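Phage-like element PBSX protein XkdM (Bacillus subtilis, PDB 2GUJ) probably serves as the tail tube protein of the defective phage-like element PBSX, its subunits presumably building the inner tube of the tail. Local coordinates at residues A24-E30 against G59-K65; M43-M47 against E135-V139; F70-M75 against S113-A117; S82-L88 against Y107-S113. One frame throughout, in Å; residues are numbered along the deposited sequence.

Interaction 1: A24-E30 against G59-K65; sequences AHIKTFE and GTATFYK
Antiparallel strands 24-30 and 59-63 of the curled beta sheet of a phage tail tube fold approach to 4.6 Å between axes, N-to-C directions 175° apart. Ile26 pairs with Phe63 and Phe29 with Ala61, both non-hydrogen-bonded; the one-residue shift between them is a beta bulge. Beyond it Glu30 and Thr60 form a hydrogen-bonded pair, Glu30 N to Thr60 O 2.8 Å and Thr60 N to Glu30 O 3.1 Å. Thr28 O accepts from Thr62 N at 2.9 Å (174°) and from Thr62 OG1 at 3.2 Å. Lys27 N reaches Thr62 O at 3.0 Å, weakly (125°), and Tyr64 N donates to His25 O at 3.3 Å; Thr62 OG1 and His25 O are less surely placed. His25 NE2 is satisfied by Glu22. Lys27 NZ has a salt bridge to Glu13 and lies 3.8 Å from the Tyr64 ring centroid, a cation-pi contact. Against Leu88, Ile26 (chi1 t, chi2 139°) makes a CH-pi contact, its CD1 3.6 Å from the Phe63 ring centroid, 7° off the normal.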
# COMPACT_ATOMS: atom_id res chain seq x y z
N ALA B 24 -17.37 -13.42 0.69
CA ALA B 24 -16.81 -12.72 -0.46
C ALA B 24 -15.72 -13.54 -1.11
O ALA B 24 -14.72 -13.88 -0.49
CB ALA B 24 -16.25 -11.36 -0.05
N HIS B 25 -15.93 -13.87 -2.37
CA HIS B 25 -14.94 -14.63 -3.10
C HIS B 25 -13.94 -13.61 -3.55
O HIS B 25 -14.01 -13.09 -4.66
CB HIS B 25 -15.59 -15.33 -4.30
CG HIS B 25 -16.53 -16.43 -3.90
ND1 HIS B 25 -17.09 -17.30 -4.82
CD2 HIS B 25 -16.98 -16.82 -2.69
CE1 HIS B 25 -17.84 -18.17 -4.18
NE2 HIS B 25 -17.79 -17.90 -2.88
N ILE B 26 -13.00 -13.30 -2.66
CA ILE B 26 -11.97 -12.33 -2.94
C ILE B 26 -10.88 -12.87 -3.86
O ILE B 26 -10.33 -13.95 -3.63
CB ILE B 26 -11.33 -11.83 -1.65
CG1 ILE B 26 -10.18 -10.88 -1.97
CG2 ILE B 26 -10.84 -13.02 -0.82
CD1 ILE B 26 -10.13 -9.67 -1.06
N LYS B 27 -10.58 -12.12 -4.91
CA LYS B 27 -9.57 -12.55 -5.87
C LYS B 27 -8.17 -12.21 -5.41
O LYS B 27 -7.85 -12.31 -4.23
CB LYS B 27 -9.82 -11.91 -7.23
CG LYS B 27 -10.03 -12.92 -8.34
CD LYS B 27 -11.26 -13.77 -8.08
CE LYS B 27 -11.64 -14.56 -9.31
NZ LYS B 27 -12.82 -15.44 -9.09
N THR B 28 -7.32 -11.81 -6.34
CA THR B 28 -5.96 -11.46 -6.01
C THR B 28 -5.86 -10.64 -4.73
O THR B 28 -6.64 -9.72 -4.49
CB THR B 28 -5.32 -10.65 -7.14
OG1 THR B 28 -4.04 -10.18 -6.71
CG2 THR B 28 -6.20 -9.45 -7.50
N PHE B 29 -4.88 -11.01 -3.91
CA PHE B 29 -4.62 -10.33 -2.66
C PHE B 29 -3.13 -10.44 -2.42
O PHE B 29 -2.51 -11.41 -2.85
CB PHE B 29 -5.41 -10.99 -1.52
CG PHE B 29 -4.64 -12.03 -0.77
CD1 PHE B 29 -3.77 -11.66 0.24
CD2 PHE B 29 -4.75 -13.38 -1.11
CE1 PHE B 29 -2.99 -12.61 0.90
CE2 PHE B 29 -3.98 -14.34 -0.46
CZ PHE B 29 -3.10 -13.95 0.55
N GLU B 30 -2.55 -9.45 -1.75
CA GLU B 30 -1.12 -9.47 -1.46
C GLU B 30 -0.84 -8.77 -0.14
O GLU B 30 -1.05 -7.57 -0.01
CB GLU B 30 -0.35 -8.78 -2.59
CG GLU B 30 1.16 -8.74 -2.38
CD GLU B 30 1.87 -7.84 -3.38
OE1 GLU B 30 1.65 -6.60 -3.34
OE2 GLU B 30 2.65 -8.35 -4.22
N GLY B 59 -1.65 -5.07 4.31
CA GLY B 59 -1.81 -5.63 2.99
C GLY B 59 -2.86 -4.96 2.15
O GLY B 59 -3.33 -3.86 2.45
N THR B 60 -3.23 -5.65 1.08
CA THR B 60 -4.22 -5.15 0.15
C THR B 60 -4.79 -6.33 -0.62
O THR B 60 -4.14 -7.37 -0.76
CB THR B 60 -3.58 -4.16 -0.83
OG1 THR B 60 -4.23 -4.26 -2.11
CG2 THR B 60 -2.09 -4.44 -0.99
N ALA B 61 -6.00 -6.18 -1.11
CA ALA B 61 -6.62 -7.25 -1.86
C ALA B 61 -7.80 -6.69 -2.60
O ALA B 61 -8.34 -5.66 -2.22
CB ALA B 61 -7.05 -8.33 -0.92
N THR B 62 -8.21 -7.38 -3.65
CA THR B 62 -9.36 -6.95 -4.44
C THR B 62 -10.43 -8.02 -4.46
O THR B 62 -10.14 -9.20 -4.62
CB THR B 62 -8.96 -6.61 -5.89
OG1 THR B 62 -7.96 -7.54 -6.35
CG2 THR B 62 -8.41 -5.20 -5.97
N PHE B 63 -11.68 -7.60 -4.29
CA PHE B 63 -12.77 -8.56 -4.29
C PHE B 63 -13.29 -8.85 -5.69
O PHE B 63 -13.22 -8.00 -6.59
CB PHE B 63 -13.90 -8.07 -3.39
CG PHE B 63 -13.50 -7.95 -1.93
CD1 PHE B 63 -12.62 -6.95 -1.51
CD2 PHE B 63 -14.03 -8.82 -0.99
CE1 PHE B 63 -12.27 -6.82 -0.17
CE2 PHE B 63 -13.68 -8.70 0.36
CZ PHE B 63 -12.80 -7.70 0.77
N TYR B 64 -13.80 -10.07 -5.86
CA TYR B 64 -14.36 -10.53 -7.13
C TYR B 64 -15.84 -10.18 -7.21
O TYR B 64 -16.24 -9.35 -8.02
CB TYR B 64 -14.13 -12.06 -7.26
CG TYR B 64 -15.15 -12.82 -8.09
CD1 TYR B 64 -15.44 -12.46 -9.41
CD2 TYR B 64 -15.85 -13.90 -7.53
CE1 TYR B 64 -16.41 -13.15 -10.15
CE2 TYR B 64 -16.82 -14.59 -8.27
CZ TYR B 64 -17.09 -14.21 -9.57
OH TYR B 64 -18.07 -14.89 -10.26
N LYS B 65 -16.66 -10.78 -6.36
CA LYS B 65 -18.09 -10.49 -6.37
C LYS B 65 -18.51 -9.94 -5.00
O LYS B 65 -17.81 -10.16 -4.01
CB LYS B 65 -18.91 -11.75 -6.68
CG LYS B 65 -18.58 -12.94 -5.78
CD LYS B 65 -19.66 -14.03 -5.82
CE LYS B 65 -19.84 -14.59 -7.23
NZ LYS B 65 -20.83 -15.71 -7.26

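Interaction 2: M43-M47 against E135-V139; sequences MGRRM and EDFDV
Residues 44-47 make a short, irregular helical turn, its internal backbone bond a weak one from Arg46 N to Gly44 O, 3.3 Å, and face the extended strand 136-138. No backbone hydrogen bond joins the two segments; the CA atoms of Met47 and Val139 come within 5.7 Å, so side chains make the contact. Arg46 (chi1 t, chi2 p) carries its guanidinium to Asp136. The salt bridge is modelled very short, Arg46 NH2 to Asp136 OD2 at 2.4 Å, with NH2 less surely placed, and a weak second bond runs from Arg46 NH1 to the same OD2 at 2.8 Å. Next to the aliphatic part of Arg46 lies the buried Phe137, whose chi1 of 101° sends its ring toward the turn. Arg46 CG approaches Phe137 CE2 at 3.4 Å; of the selenomethionines, Met47 meets the ring edge, CG to Phe137 CZ 3.5 Å, and Met43 places CG 4.2 Å from Phe137 CZ. Val33 of strand 21-33 touches both Met43 and Phe137. The arrangement is a helical turn, in the connection between strands 21-33 and 57-63, docked on strand 136-138 of the tail-tube-like beta sheet through the Arg46-Asp136 salt bridge and packing on the Phe137 ring.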
# COMPACT_ATOMS: atom_id res chain seq x y z
N MSE B 43 8.88 -14.02 8.84
CA MSE B 43 8.21 -14.83 7.84
C MSE B 43 8.89 -16.16 7.59
O MSE B 43 8.29 -17.22 7.81
CB MSE B 43 8.08 -14.06 6.52
CG MSE B 43 7.47 -14.90 5.42
SE MSE B 43 6.83 -13.85 3.94
CE MSE B 43 8.41 -14.02 2.78
N GLY B 44 10.14 -16.11 7.13
CA GLY B 44 10.87 -17.32 6.86
C GLY B 44 10.43 -18.44 7.77
O GLY B 44 10.03 -19.50 7.31
N ARG B 45 10.46 -18.20 9.08
CA ARG B 45 10.07 -19.24 10.02
C ARG B 45 8.65 -19.14 10.57
O ARG B 45 8.43 -18.85 11.74
CB ARG B 45 11.08 -19.30 11.17
CG ARG B 45 11.45 -17.97 11.73
CD ARG B 45 12.52 -18.07 12.80
NE ARG B 45 12.66 -16.78 13.45
CZ ARG B 45 11.64 -16.13 14.01
NH1 ARG B 45 10.42 -16.67 14.00
NH2 ARG B 45 11.83 -14.94 14.55
N ARG B 46 7.69 -19.39 9.69
CA ARG B 46 6.28 -19.37 10.05
C ARG B 46 5.69 -20.27 8.98
O ARG B 46 4.80 -21.08 9.24
CB ARG B 46 5.70 -17.95 9.98
CG ARG B 46 4.25 -17.82 10.46
CD ARG B 46 4.00 -18.61 11.72
NE ARG B 46 2.58 -18.77 12.09
CZ ARG B 46 1.84 -17.83 12.67
NH1 ARG B 46 2.34 -16.64 12.96
NH2 ARG B 46 0.59 -18.10 13.03
N MSE B 47 6.20 -20.12 7.77
CA MSE B 47 5.77 -20.95 6.65
C MSE B 47 6.35 -22.32 6.96
O MSE B 47 5.70 -23.35 6.80
CB MSE B 47 6.38 -20.46 5.34
CG MSE B 47 6.21 -19.00 5.06
SE MSE B 47 6.26 -18.71 3.17
CE MSE B 47 7.43 -17.17 3.06
N GLU B 135 -3.56 -10.16 11.51
CA GLU B 135 -2.76 -10.19 12.72
C GLU B 135 -1.90 -11.44 12.77
O GLU B 135 -1.15 -11.65 13.72
CB GLU B 135 -3.66 -10.16 13.96
CG GLU B 135 -3.62 -8.86 14.73
CD GLU B 135 -3.87 -7.65 13.85
OE1 GLU B 135 -2.90 -7.18 13.22
OE2 GLU B 135 -5.04 -7.19 13.78
N ASP B 136 -2.02 -12.27 11.74
CA ASP B 136 -1.23 -13.48 11.66
C ASP B 136 -1.53 -14.17 10.34
O ASP B 136 -2.65 -14.08 9.83
CB ASP B 136 -1.56 -14.41 12.83
CG ASP B 136 -0.65 -15.60 12.87
OD1 ASP B 136 -0.34 -16.13 11.78
OD2 ASP B 136 -0.24 -16.03 13.96
N PHE B 137 -0.53 -14.85 9.78
CA PHE B 137 -0.67 -15.53 8.51
C PHE B 137 -0.29 -16.99 8.68
O PHE B 137 0.30 -17.35 9.69
CB PHE B 137 0.22 -14.85 7.49
CG PHE B 137 1.50 -15.56 7.22
CD1 PHE B 137 1.59 -16.48 6.19
CD2 PHE B 137 2.64 -15.29 7.97
CE1 PHE B 137 2.78 -17.12 5.89
CE2 PHE B 137 3.84 -15.93 7.69
CZ PHE B 137 3.90 -16.85 6.64
N ASP B 138 -0.59 -17.83 7.69
CA ASP B 138 -0.31 -19.25 7.83
C ASP B 138 -0.37 -20.03 6.50
O ASP B 138 -1.07 -19.63 5.57
CB ASP B 138 -1.34 -19.83 8.81
CG ASP B 138 -0.97 -21.20 9.32
OD1 ASP B 138 -0.55 -22.04 8.50
OD2 ASP B 138 -1.14 -21.42 10.54
N VAL B 139 0.34 -21.14 6.42
CA VAL B 139 0.34 -21.97 5.22
C VAL B 139 0.24 -23.40 5.74
O VAL B 139 1.18 -24.17 5.62
CB VAL B 139 1.64 -21.80 4.44
CG1 VAL B 139 1.60 -22.63 3.18
CG2 VAL B 139 1.85 -20.33 4.12

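Interaction 3: F70-M75 against S113-A117; sequences FVLLMM and SAKIA
A helix-helix packing contact, built from apolar side chains without any hydrogen bond between the segments, lies at one end of the molecule, about 17 Å from chain centre to contact centre. Residues 70-75 belong to the longer helix 68-79, and 113-117 form a short helix. Their axes come within 8.5 Å and cross at -149°, so the helices run roughly antiparallel, with the CA of Val71 5.0 Å from that of Ala117 and the CA of Met74 5.6 Å from that of Ser113. Such close CA spacing is matched by the small side chains at Ser113 and Ala117. In this phage tail tube family member the two helices follow strands 57-63 and 103-109 and pack beside the beta sheet, where Phe86 of strand 86-92 touches Phe70, Met74 and Ile116. Selenomethionine Met74, in an all-m rotamer with CA-CB toward the other helix, fits its CE 3.5 Å from Ile116 CD1 and 3.3 Å from Ser113 CA. Phe70 CE2 meets Ile116 CG2 at 3.7 Å. Toward the outside, Val71 CG1 lies 3.5 Å from Ala117 O, and selenomethionine Met75, whose CA-CB bond points away, folds back through chi2 and chi3 near p to bring CE 3.9 Å from Ala117 CB.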
# COMPACT_ATOMS: atom_id res chain seq x y z
N PHE B 70 -23.82 -9.36 2.29
CA PHE B 70 -22.56 -8.93 2.88
C PHE B 70 -22.51 -7.41 3.07
O PHE B 70 -22.29 -6.92 4.18
CB PHE B 70 -21.39 -9.40 2.02
CG PHE B 70 -20.05 -9.15 2.62
CD1 PHE B 70 -19.78 -9.51 3.94
CD2 PHE B 70 -19.05 -8.53 1.88
CE1 PHE B 70 -18.53 -9.27 4.51
CE2 PHE B 70 -17.81 -8.29 2.44
CZ PHE B 70 -17.55 -8.66 3.76
N VAL B 71 -22.72 -6.66 1.99
CA VAL B 71 -22.69 -5.21 2.09
C VAL B 71 -23.58 -4.77 3.24
O VAL B 71 -23.10 -4.19 4.22
CB VAL B 71 -23.18 -4.56 0.81
CG1 VAL B 71 -22.49 -3.22 0.63
CG2 VAL B 71 -22.92 -5.47 -0.37
N LEU B 72 -24.87 -5.07 3.12
CA LEU B 72 -25.83 -4.73 4.16
C LEU B 72 -25.29 -5.21 5.50
O LEU B 72 -25.40 -4.52 6.51
CB LEU B 72 -27.20 -5.39 3.90
CG LEU B 72 -28.21 -5.37 5.06
CD1 LEU B 72 -28.41 -3.94 5.54
CD2 LEU B 72 -29.56 -5.96 4.63
N LEU B 73 -24.69 -6.39 5.50
CA LEU B 73 -24.14 -6.88 6.75
C LEU B 73 -23.12 -5.87 7.26
O LEU B 73 -23.27 -5.33 8.36
CB LEU B 73 -23.48 -8.25 6.56
CG LEU B 73 -23.02 -8.91 7.86
CD1 LEU B 73 -21.69 -8.32 8.31
CD2 LEU B 73 -24.09 -8.73 8.93
N MSE B 74 -22.10 -5.60 6.46
CA MSE B 74 -21.07 -4.65 6.84
C MSE B 74 -21.68 -3.35 7.33
O MSE B 74 -21.17 -2.75 8.26
CB MSE B 74 -20.14 -4.38 5.67
CG MSE B 74 -19.24 -5.55 5.30
SE MSE B 74 -18.34 -6.30 6.87
CE MSE B 74 -17.32 -4.74 7.44
N MSE B 75 -22.76 -2.91 6.69
CA MSE B 75 -23.39 -1.66 7.09
C MSE B 75 -23.81 -1.74 8.55
O MSE B 75 -23.49 -0.87 9.35
CB MSE B 75 -24.61 -1.38 6.23
CG MSE B 75 -25.05 0.07 6.23
SE MSE B 75 -23.76 1.21 5.30
CE MSE B 75 -24.41 1.08 3.46
N SER B 113 -15.10 -1.23 7.68
CA SER B 113 -16.46 -1.56 7.26
C SER B 113 -16.91 -0.70 6.09
O SER B 113 -17.13 -1.19 4.99
CB SER B 113 -17.40 -1.36 8.43
OG SER B 113 -16.90 -2.01 9.57
N ALA B 114 -17.06 0.59 6.37
CA ALA B 114 -17.49 1.57 5.39
C ALA B 114 -16.84 1.31 4.05
O ALA B 114 -17.52 1.21 3.02
CB ALA B 114 -17.13 2.97 5.86
N LYS B 115 -15.51 1.21 4.07
CA LYS B 115 -14.76 0.95 2.84
C LYS B 115 -15.36 -0.20 2.07
O LYS B 115 -15.34 -0.20 0.83
CB LYS B 115 -13.29 0.66 3.18
CG LYS B 115 -12.41 1.92 3.32
CD LYS B 115 -11.17 1.63 4.15
CE LYS B 115 -10.44 0.38 3.65
NZ LYS B 115 -9.25 0.03 4.47
N ILE B 116 -15.91 -1.18 2.78
CA ILE B 116 -16.52 -2.31 2.10
C ILE B 116 -17.94 -2.00 1.61
O ILE B 116 -18.29 -2.35 0.48
CB ILE B 116 -16.58 -3.54 3.00
CG1 ILE B 116 -15.24 -3.74 3.69
CG2 ILE B 116 -16.88 -4.77 2.15
CD1 ILE B 116 -15.24 -4.89 4.68
N ALA B 117 -18.74 -1.34 2.44
CA ALA B 117 -20.10 -0.97 2.06
C ALA B 117 -20.04 -0.16 0.78
O ALA B 117 -20.95 -0.21 -0.06
CB ALA B 117 -20.73 -0.14 3.16

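Interaction 4: S82-L88 against Y107-S113; sequences SDPYFTL and YDVNFDS
The hairpin of strands 86-92 and 103-109 opens out here as the second strand leaves for helix 113-117, a part of the phage tail tube fold where sheet meets helices; the touching parts run 135° apart end to end. The chain turns a corner at Tyr107 and Asp108, the latter in a left-handed conformation (phi/psi 55/40). Tyr107 sets its ring edge near Thr87, CD1 to CG2 4.5 Å, while its hydroxyl is hydrogen-bonded to Asp138. Asp108 lays CB over the Tyr85 ring, 4.3 Å from the centroid, a CH-pi contact. Val109 is the antiparallel, hydrogen-bonded partner of Phe86 (CA-CA 5.6 Å); the bond from Phe86 N to Val109 O is weak, 3.2 Å at 134°, and Val109 CG1 packs 3.5 Å from Leu88 CB. Asn110 rests CB 3.8 Å from Tyr85 CD1. Phe111 then turns its ring edge to the face of Phe86, a T-shaped pair with centroids 5.0 Å apart and planes at 74°, among Leu16, Ile116 and Phe63. Asp112 occupies the N-cap position, its OD1 3.7 Å from the like-charged Asp83 OD2. At the helix's first residue, Ser113 N donates to Asp83 OD1 at 2.7 Å and 163°.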
# COMPACT_ATOMS: atom_id res chain seq x y z
N SER B 82 -18.02 -0.59 14.34
CA SER B 82 -16.97 -1.52 14.65
C SER B 82 -16.49 -2.23 13.40
O SER B 82 -17.20 -2.26 12.39
CB SER B 82 -17.43 -2.54 15.69
OG SER B 82 -16.88 -2.23 16.97
N ASP B 83 -15.28 -2.76 13.46
CA ASP B 83 -14.70 -3.49 12.36
C ASP B 83 -14.52 -4.91 12.83
O ASP B 83 -13.85 -5.17 13.82
CB ASP B 83 -13.37 -2.90 11.94
CG ASP B 83 -13.53 -1.63 11.14
OD1 ASP B 83 -14.45 -1.59 10.29
OD2 ASP B 83 -12.72 -0.69 11.34
N PRO B 84 -15.13 -5.86 12.11
CA PRO B 84 -15.07 -7.29 12.41
C PRO B 84 -13.78 -7.95 11.95
O PRO B 84 -13.06 -7.39 11.12
CB PRO B 84 -16.28 -7.83 11.66
CG PRO B 84 -16.25 -7.02 10.41
CD PRO B 84 -15.98 -5.61 10.93
N TYR B 85 -13.50 -9.13 12.48
CA TYR B 85 -12.31 -9.87 12.11
C TYR B 85 -12.66 -11.05 11.22
O TYR B 85 -13.20 -12.05 11.69
CB TYR B 85 -11.60 -10.44 13.33
CG TYR B 85 -10.79 -9.46 14.13
CD1 TYR B 85 -9.99 -8.51 13.52
CD2 TYR B 85 -10.77 -9.54 15.52
CE1 TYR B 85 -9.18 -7.65 14.27
CE2 TYR B 85 -9.97 -8.69 16.28
CZ TYR B 85 -9.18 -7.75 15.64
OH TYR B 85 -8.41 -6.89 16.38
N PHE B 86 -12.37 -10.95 9.93
CA PHE B 86 -12.65 -12.05 9.03
C PHE B 86 -11.37 -12.89 8.89
O PHE B 86 -10.27 -12.42 9.21
CB PHE B 86 -13.07 -11.55 7.65
CG PHE B 86 -13.69 -10.18 7.65
CD1 PHE B 86 -13.00 -9.09 8.19
CD2 PHE B 86 -14.93 -9.96 7.07
CE1 PHE B 86 -13.53 -7.80 8.13
CE2 PHE B 86 -15.48 -8.67 7.01
CZ PHE B 86 -14.77 -7.59 7.54
N THR B 87 -11.53 -14.12 8.44
CA THR B 87 -10.39 -15.01 8.23
C THR B 87 -10.30 -15.28 6.74
O THR B 87 -11.16 -15.96 6.17
CB THR B 87 -10.59 -16.33 8.96
OG1 THR B 87 -10.36 -16.12 10.36
CG2 THR B 87 -9.65 -17.41 8.41
N LEU B 88 -9.26 -14.75 6.11
CA LEU B 88 -9.09 -14.90 4.67
C LEU B 88 -8.29 -16.15 4.31
O LEU B 88 -7.08 -16.21 4.54
CB LEU B 88 -8.43 -13.64 4.09
CG LEU B 88 -8.34 -13.66 2.56
CD1 LEU B 88 -7.97 -12.30 1.99
CD2 LEU B 88 -7.32 -14.72 2.15
N TYR B 107 -5.10 -14.93 9.52
CA TYR B 107 -5.88 -14.74 10.72
C TYR B 107 -6.09 -13.29 11.01
O TYR B 107 -5.18 -12.47 10.89
CB TYR B 107 -5.22 -15.43 11.89
CG TYR B 107 -4.97 -16.88 11.60
CD1 TYR B 107 -5.84 -17.62 10.79
CD2 TYR B 107 -3.85 -17.53 12.11
CE1 TYR B 107 -5.60 -18.94 10.49
CE2 TYR B 107 -3.59 -18.85 11.81
CZ TYR B 107 -4.47 -19.56 11.00
OH TYR B 107 -4.18 -20.86 10.65
N ASP B 108 -7.33 -12.98 11.35
CA ASP B 108 -7.76 -11.64 11.69
C ASP B 108 -7.49 -10.54 10.69
O ASP B 108 -7.12 -9.43 11.08
CB ASP B 108 -7.21 -11.27 13.06
CG ASP B 108 -8.19 -11.59 14.15
OD1 ASP B 108 -8.83 -12.66 14.10
OD2 ASP B 108 -8.33 -10.75 15.06
N VAL B 109 -7.67 -10.84 9.41
CA VAL B 109 -7.52 -9.81 8.39
C VAL B 109 -8.64 -8.86 8.81
O VAL B 109 -9.65 -9.32 9.35
CB VAL B 109 -7.82 -10.34 6.97
CG1 VAL B 109 -8.20 -11.81 7.03
CG2 VAL B 109 -8.95 -9.52 6.33
N ASN B 110 -8.50 -7.57 8.56
CA ASN B 110 -9.54 -6.63 8.97
C ASN B 110 -9.57 -5.31 8.22
O ASN B 110 -8.65 -4.52 8.33
CB ASN B 110 -9.37 -6.37 10.46
CG ASN B 110 -10.15 -5.16 10.94
OD1 ASN B 110 -11.14 -4.77 10.34
ND2 ASN B 110 -9.70 -4.57 12.05
N PHE B 111 -10.64 -5.08 7.47
CA PHE B 111 -10.80 -3.83 6.72
C PHE B 111 -11.67 -2.85 7.47
O PHE B 111 -12.14 -3.12 8.57
CB PHE B 111 -11.48 -4.04 5.37
CG PHE B 111 -11.32 -5.40 4.81
CD1 PHE B 111 -12.04 -6.47 5.32
CD2 PHE B 111 -10.44 -5.61 3.75
CE1 PHE B 111 -11.89 -7.75 4.78
CE2 PHE B 111 -10.27 -6.87 3.20
CZ PHE B 111 -10.99 -7.95 3.71
N ASP B 112 -11.90 -1.70 6.84
CA ASP B 112 -12.76 -0.68 7.41
C ASP B 112 -14.13 -0.99 6.81
O ASP B 112 -14.30 -1.03 5.59
CB ASP B 112 -12.28 0.72 7.00
CG ASP B 112 -13.15 1.84 7.56
OD1 ASP B 112 -13.34 1.94 8.79
OD2 ASP B 112 -13.66 2.65 6.75
N SER B 113 -15.10 -1.23 7.68
CA SER B 113 -16.46 -1.56 7.26
C SER B 113 -16.91 -0.70 6.09
O SER B 113 -17.13 -1.19 4.99
CB SER B 113 -17.40 -1.36 8.43
OG SER B 113 -16.90 -2.01 9.57

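Interactions 1, 2 and 4 reach the same antiparallel sheet, whereas interaction 3 joins two helices at one end of the chain. Main-chain hydrogen bonds dominate only interaction 1; interaction 2 relies on an ion pair and an aromatic ring, interaction 3 mainly on apolar contacts, with no hydrogen bond across, and interaction 4 mixes all but the ion pair. One buried interior links three of them: Phe63 CZ meets Phe111 CZ at 3.5 Å between 1 and 4, and Met74 SE lies 3.7 Å from Phe86 CE2 between 3 and 4, which share Ser113. Tyr64, Met75 and Tyr85 are their exposed fringe. Interaction 2, meeting 4 through neighbouring strands, buries only Asp136 and Phe137.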